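Local coordinates for protein MgGH51 (Meripilus giganteus, PDB 6ZPV) that probably hydrolyses terminal alpha-L-arabinofuranosyl residues from arabinose-containing glycans, as a fungal family GH51 arabinofuranosidase, at residues Tyr308-Ile320 with Asp365-Ile377. Residues are numbered along the deposited sequence; the frame is centred on the assembly and turned at random. Where two conformers were deposited one is given.
Sequences YIQQAIDQINFVI and DFVTALQAQFPQI. With NAG (2-acetamido-2-deoxy-beta-D-glucopyranose), chain D; NAG (2-acetamido-2-deoxy-beta-D-glucopyranose), chain B.
Two outer helices of the (beta/alpha)8 barrel, 306-320 and 359-373, pack here through Ile309, Ile313 and Ile316 against Phe366, Leu370 and Phe374. The axes of segments 308-320 and 365-373 approach to 10.0 Å, with 35° between their N-to-C directions. Ile309 is a knob among Asp365, Phe366, Ala369 and Leu370. Its CG1, beside the backbone N (chi1 -67°), stands over the centre of the Phe366 ring, a CH-pi contact of 3.6 Å to the centroid, while CG2 presses on Ala369 CB at 3.5 Å. One turn after Phe366, Leu370 is itself a knob among Ile309, Ala312, Ile313 and Ile316: its CD1 meets Ile313 CG1 at 3.7 Å and its CD2 reaches Ile316 CD1 at 3.9 Å. Phe374, the first residue to leave the helix, lays one ring face over Ile316 CG2, 3.4 Å from the centroid; Gln373 CB covers the opposite face near the rim, and Asn317 OD1 lies at the ring edge, 3.3 Å from Phe374 CE1. A water bridges Asn317 ND2 and Gln373 OE1. Past the helix end, Gln371 NE2 holds the turn 374-377 with a nearly straight bond to Ile377 O (2.8 Å). On another side of helix 306-320, Tyr308 and Gln311 touch two N-acetylglucosamines of what is probably an N-linked glycan on Asn245. Such interlocked, roughly parallel helices form the outer layer of the clan GH-A barrel of GH51 arabinofuranosidases.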
# COMPACT_ATOMS: atom_id res chain seq x y z
N TYR A 308 -9.39 6.75 23.84
CA TYR A 308 -9.05 6.65 22.42
C TYR A 308 -8.16 7.81 22.00
O TYR A 308 -7.27 7.63 21.15
CB TYR A 308 -10.34 6.55 21.60
CG TYR A 308 -11.25 5.42 22.04
CD1 TYR A 308 -11.09 4.13 21.54
CD2 TYR A 308 -12.22 5.64 23.00
CE1 TYR A 308 -11.89 3.11 21.99
CE2 TYR A 308 -13.01 4.59 23.44
CZ TYR A 308 -12.85 3.33 22.94
OH TYR A 308 -13.64 2.33 23.43
N ILE A 309 -8.37 8.98 22.60
CA ILE A 309 -7.47 10.11 22.39
C ILE A 309 -6.08 9.74 22.95
O ILE A 309 -5.05 9.96 22.30
CB ILE A 309 -8.05 11.38 23.05
CG1 ILE A 309 -9.30 11.80 22.32
CG2 ILE A 309 -6.99 12.50 23.12
CD1 ILE A 309 -10.10 12.92 22.97
N GLN A 310 -6.05 9.14 24.17
CA GLN A 310 -4.74 8.73 24.70
C GLN A 310 -4.09 7.67 23.80
O GLN A 310 -2.87 7.71 23.62
CB GLN A 310 -4.92 8.19 26.13
CG GLN A 310 -3.56 7.82 26.75
CD GLN A 310 -2.61 8.99 26.87
OE1 GLN A 310 -1.41 8.93 26.39
NE2 GLN A 310 -3.06 10.04 27.48
N GLN A 311 -4.87 6.75 23.23
CA GLN A 311 -4.27 5.71 22.34
C GLN A 311 -3.64 6.39 21.13
O GLN A 311 -2.57 5.93 20.69
CB GLN A 311 -5.33 4.70 21.97
CG GLN A 311 -4.77 3.56 21.12
CD GLN A 311 -5.70 2.39 21.02
OE1 GLN A 311 -6.95 2.59 21.03
NE2 GLN A 311 -5.20 1.17 20.89
N ALA A 312 -4.27 7.45 20.60
CA ALA A 312 -3.67 8.17 19.47
C ALA A 312 -2.40 8.91 19.88
O ALA A 312 -1.44 8.95 19.11
CB ALA A 312 -4.67 9.14 18.88
N ILE A 313 -2.37 9.51 21.09
CA ILE A 313 -1.12 10.07 21.62
C ILE A 313 -0.03 9.01 21.72
O ILE A 313 1.13 9.25 21.31
CB ILE A 313 -1.40 10.78 22.95
CG1 ILE A 313 -2.24 12.03 22.75
CG2 ILE A 313 -0.10 11.11 23.67
CD1 ILE A 313 -2.79 12.63 24.01
N ASP A 314 -0.38 7.84 22.24
CA ASP A 314 0.57 6.73 22.36
C ASP A 314 1.13 6.36 20.98
O ASP A 314 2.34 6.16 20.84
CB ASP A 314 -0.11 5.52 22.99
CG ASP A 314 -0.57 5.64 24.42
OD1 ASP A 314 -0.12 6.57 25.12
OD2 ASP A 314 -1.43 4.80 24.80
N GLN A 315 0.25 6.26 19.98
CA GLN A 315 0.68 5.93 18.61
C GLN A 315 1.72 6.92 18.08
O GLN A 315 2.73 6.53 17.51
CB GLN A 315 -0.59 5.92 17.73
CG GLN A 315 -0.33 5.57 16.27
CD GLN A 315 -1.60 5.59 15.46
OE1 GLN A 315 -2.69 5.34 15.98
NE2 GLN A 315 -1.47 5.88 14.13
N ILE A 316 1.44 8.20 18.28
CA ILE A 316 2.36 9.24 17.83
C ILE A 316 3.67 9.19 18.63
O ILE A 316 4.77 9.30 18.05
CB ILE A 316 1.69 10.62 17.85
CG1 ILE A 316 0.53 10.67 16.85
CG2 ILE A 316 2.73 11.72 17.60
CD1 ILE A 316 -0.42 11.84 17.03
N ASN A 317 3.58 8.98 19.94
CA ASN A 317 4.82 8.85 20.74
C ASN A 317 5.67 7.68 20.28
O ASN A 317 6.89 7.76 20.31
CB ASN A 317 4.49 8.75 22.24
CG ASN A 317 4.25 10.10 22.89
OD1 ASN A 317 4.79 11.09 22.38
ND2 ASN A 317 3.49 10.07 23.99
N PHE A 318 5.07 6.57 19.86
CA PHE A 318 5.85 5.46 19.32
C PHE A 318 6.71 5.99 18.16
O PHE A 318 7.88 5.57 18.01
CB PHE A 318 4.96 4.31 18.86
CG PHE A 318 5.77 3.14 18.34
CD1 PHE A 318 6.32 2.23 19.22
CD2 PHE A 318 6.03 2.98 16.98
CE1 PHE A 318 7.06 1.15 18.79
CE2 PHE A 318 6.76 1.88 16.53
CZ PHE A 318 7.28 0.97 17.44
N VAL A 319 6.15 6.81 17.29
CA VAL A 319 6.83 7.32 16.08
C VAL A 319 7.94 8.28 16.45
O VAL A 319 9.07 8.17 15.92
CB VAL A 319 5.83 7.93 15.09
CG1 VAL A 319 6.56 8.33 13.83
CG2 VAL A 319 4.68 6.99 14.77
N ILE A 320 7.64 9.29 17.30
CA ILE A 320 8.51 10.49 17.46
C ILE A 320 8.98 10.76 18.88
O ILE A 320 9.81 11.66 19.06
CB ILE A 320 7.85 11.76 16.91
CG1 ILE A 320 6.65 12.23 17.75
CG2 ILE A 320 7.51 11.61 15.46
CD1 ILE A 320 6.11 13.54 17.30
N ASP A 365 -12.03 17.47 20.14
CA ASP A 365 -11.41 16.88 21.34
C ASP A 365 -10.07 16.17 20.98
O ASP A 365 -9.11 16.31 21.71
CB ASP A 365 -12.38 15.93 22.05
CG ASP A 365 -13.60 16.64 22.64
OD1 ASP A 365 -13.68 17.89 22.58
OD2 ASP A 365 -14.42 15.93 23.25
N PHE A 366 -10.05 15.46 19.84
CA PHE A 366 -8.78 14.86 19.41
C PHE A 366 -7.77 15.91 19.13
O PHE A 366 -6.63 15.77 19.62
CB PHE A 366 -8.98 13.93 18.20
CG PHE A 366 -9.35 12.50 18.49
CD1 PHE A 366 -10.66 12.15 18.75
CD2 PHE A 366 -8.37 11.55 18.55
CE1 PHE A 366 -10.98 10.83 19.06
CE2 PHE A 366 -8.69 10.22 18.86
CZ PHE A 366 -9.99 9.87 19.10
N VAL A 367 -8.05 16.90 18.30
CA VAL A 367 -6.99 17.82 17.88
C VAL A 367 -6.59 18.74 19.04
O VAL A 367 -5.40 19.05 19.19
CB VAL A 367 -7.38 18.60 16.61
CG1 VAL A 367 -6.32 19.63 16.25
CG2 VAL A 367 -7.61 17.63 15.48
N THR A 368 -7.53 19.15 19.90
CA THR A 368 -7.12 19.99 21.04
C THR A 368 -6.04 19.23 21.85
O THR A 368 -4.99 19.78 22.22
CB THR A 368 -8.31 20.40 21.91
OG1 THR A 368 -9.21 21.18 21.11
CG2 THR A 368 -7.90 21.22 23.10
N ALA A 369 -6.33 17.95 22.16
CA ALA A 369 -5.38 17.13 22.94
C ALA A 369 -4.09 16.86 22.18
O ALA A 369 -2.98 16.99 22.74
CB ALA A 369 -6.04 15.86 23.38
N LEU A 370 -4.22 16.39 20.93
CA LEU A 370 -3.03 15.98 20.19
C LEU A 370 -2.16 17.18 19.80
O LEU A 370 -0.92 17.07 19.85
CB LEU A 370 -3.45 15.15 18.97
CG LEU A 370 -3.66 13.65 19.20
CD1 LEU A 370 -4.68 13.30 20.28
CD2 LEU A 370 -4.02 12.97 17.92
N GLN A 371 -2.78 18.30 19.42
CA GLN A 371 -1.95 19.47 19.07
C GLN A 371 -1.22 19.98 20.33
O GLN A 371 -0.09 20.45 20.20
CB GLN A 371 -2.82 20.58 18.48
CG GLN A 371 -1.99 21.72 17.87
CD GLN A 371 -1.57 21.43 16.45
OE1 GLN A 371 -2.35 21.69 15.52
NE2 GLN A 371 -0.39 20.81 16.29
N ALA A 372 -1.83 19.91 21.50
CA ALA A 372 -1.13 20.38 22.71
C ALA A 372 0.05 19.46 23.01
O ALA A 372 1.11 19.96 23.45
CB ALA A 372 -2.08 20.40 23.91
N GLN A 373 -0.06 18.17 22.77
CA GLN A 373 1.08 17.26 22.96
C GLN A 373 2.12 17.45 21.87
O GLN A 373 3.35 17.33 22.16
CB GLN A 373 0.59 15.81 22.89
CG GLN A 373 -0.24 15.37 24.05
CD GLN A 373 0.50 15.30 25.36
OE1 GLN A 373 1.69 14.97 25.42
NE2 GLN A 373 -0.13 15.95 26.30
N PHE A 374 1.70 17.76 20.68
CA PHE A 374 2.57 17.81 19.48
C PHE A 374 2.31 19.10 18.70
O PHE A 374 1.67 19.11 17.64
CB PHE A 374 2.31 16.58 18.59
CG PHE A 374 2.33 15.27 19.34
CD1 PHE A 374 3.51 14.79 19.88
CD2 PHE A 374 1.17 14.54 19.52
CE1 PHE A 374 3.51 13.62 20.61
CE2 PHE A 374 1.18 13.37 20.25
CZ PHE A 374 2.36 12.88 20.78
N PRO A 375 2.80 20.23 19.23
CA PRO A 375 2.49 21.54 18.61
C PRO A 375 3.01 21.64 17.18
O PRO A 375 2.58 22.46 16.40
CB PRO A 375 3.19 22.53 19.49
CG PRO A 375 3.52 21.82 20.73
CD PRO A 375 3.47 20.38 20.53
N GLN A 376 4.03 20.81 16.85
CA GLN A 376 4.73 20.86 15.54
C GLN A 376 4.04 20.04 14.46
O GLN A 376 4.43 20.16 13.30
CB GLN A 376 6.18 20.39 15.70
CG GLN A 376 6.37 18.90 15.86
CD GLN A 376 6.13 18.35 17.28
OE1 GLN A 376 5.56 18.96 18.21
NE2 GLN A 376 6.58 17.12 17.48
N ILE A 377 3.05 19.21 14.76
CA ILE A 377 2.35 18.36 13.77
C ILE A 377 1.20 19.10 13.10
O ILE A 377 0.53 19.88 13.76
CB ILE A 377 1.89 17.05 14.39
CG1 ILE A 377 3.12 16.22 14.77
CG2 ILE A 377 0.96 16.28 13.46
CD1 ILE A 377 2.75 14.88 15.42
C1 NAG D . -3.83 -1.80 22.69
C2 NAG D . -4.27 -3.09 23.37
C3 NAG D . -5.69 -2.91 23.90
C4 NAG D . -5.78 -1.68 24.82
C5 NAG D . -5.27 -0.45 24.05
C6 NAG D . -5.23 0.83 24.94
C7 NAG D . -3.36 -5.27 22.74
C8 NAG D . -3.39 -6.40 21.77
N2 NAG D . -4.20 -4.25 22.49
O3 NAG D . -6.12 -4.10 24.64
O4 NAG D . -7.17 -1.48 25.13
O5 NAG D . -3.93 -0.71 23.66
O6 NAG D . -4.82 2.01 24.18
O7 NAG D . -2.71 -5.31 23.72
C1 NAG B . -7.42 -1.26 26.54
C2 NAG B . -8.80 -0.67 26.68
C3 NAG B . -9.13 -0.55 28.21
C4 NAG B . -8.80 -1.83 28.93
C5 NAG B . -7.46 -2.43 28.62
C6 NAG B . -7.19 -3.83 29.23
C7 NAG B . -9.20 0.96 24.85
C8 NAG B . -9.07 2.35 24.38
N2 NAG B . -8.82 0.66 26.11
O3 NAG B . -10.43 -0.10 28.35
O4 NAG B . -8.85 -1.57 30.37
O5 NAG B . -7.35 -2.52 27.19
O6 NAG B . -8.18 -4.72 28.56
O7 NAG B . -9.54 0.15 23.99
O HOH W 1 2.66 12.14 25.98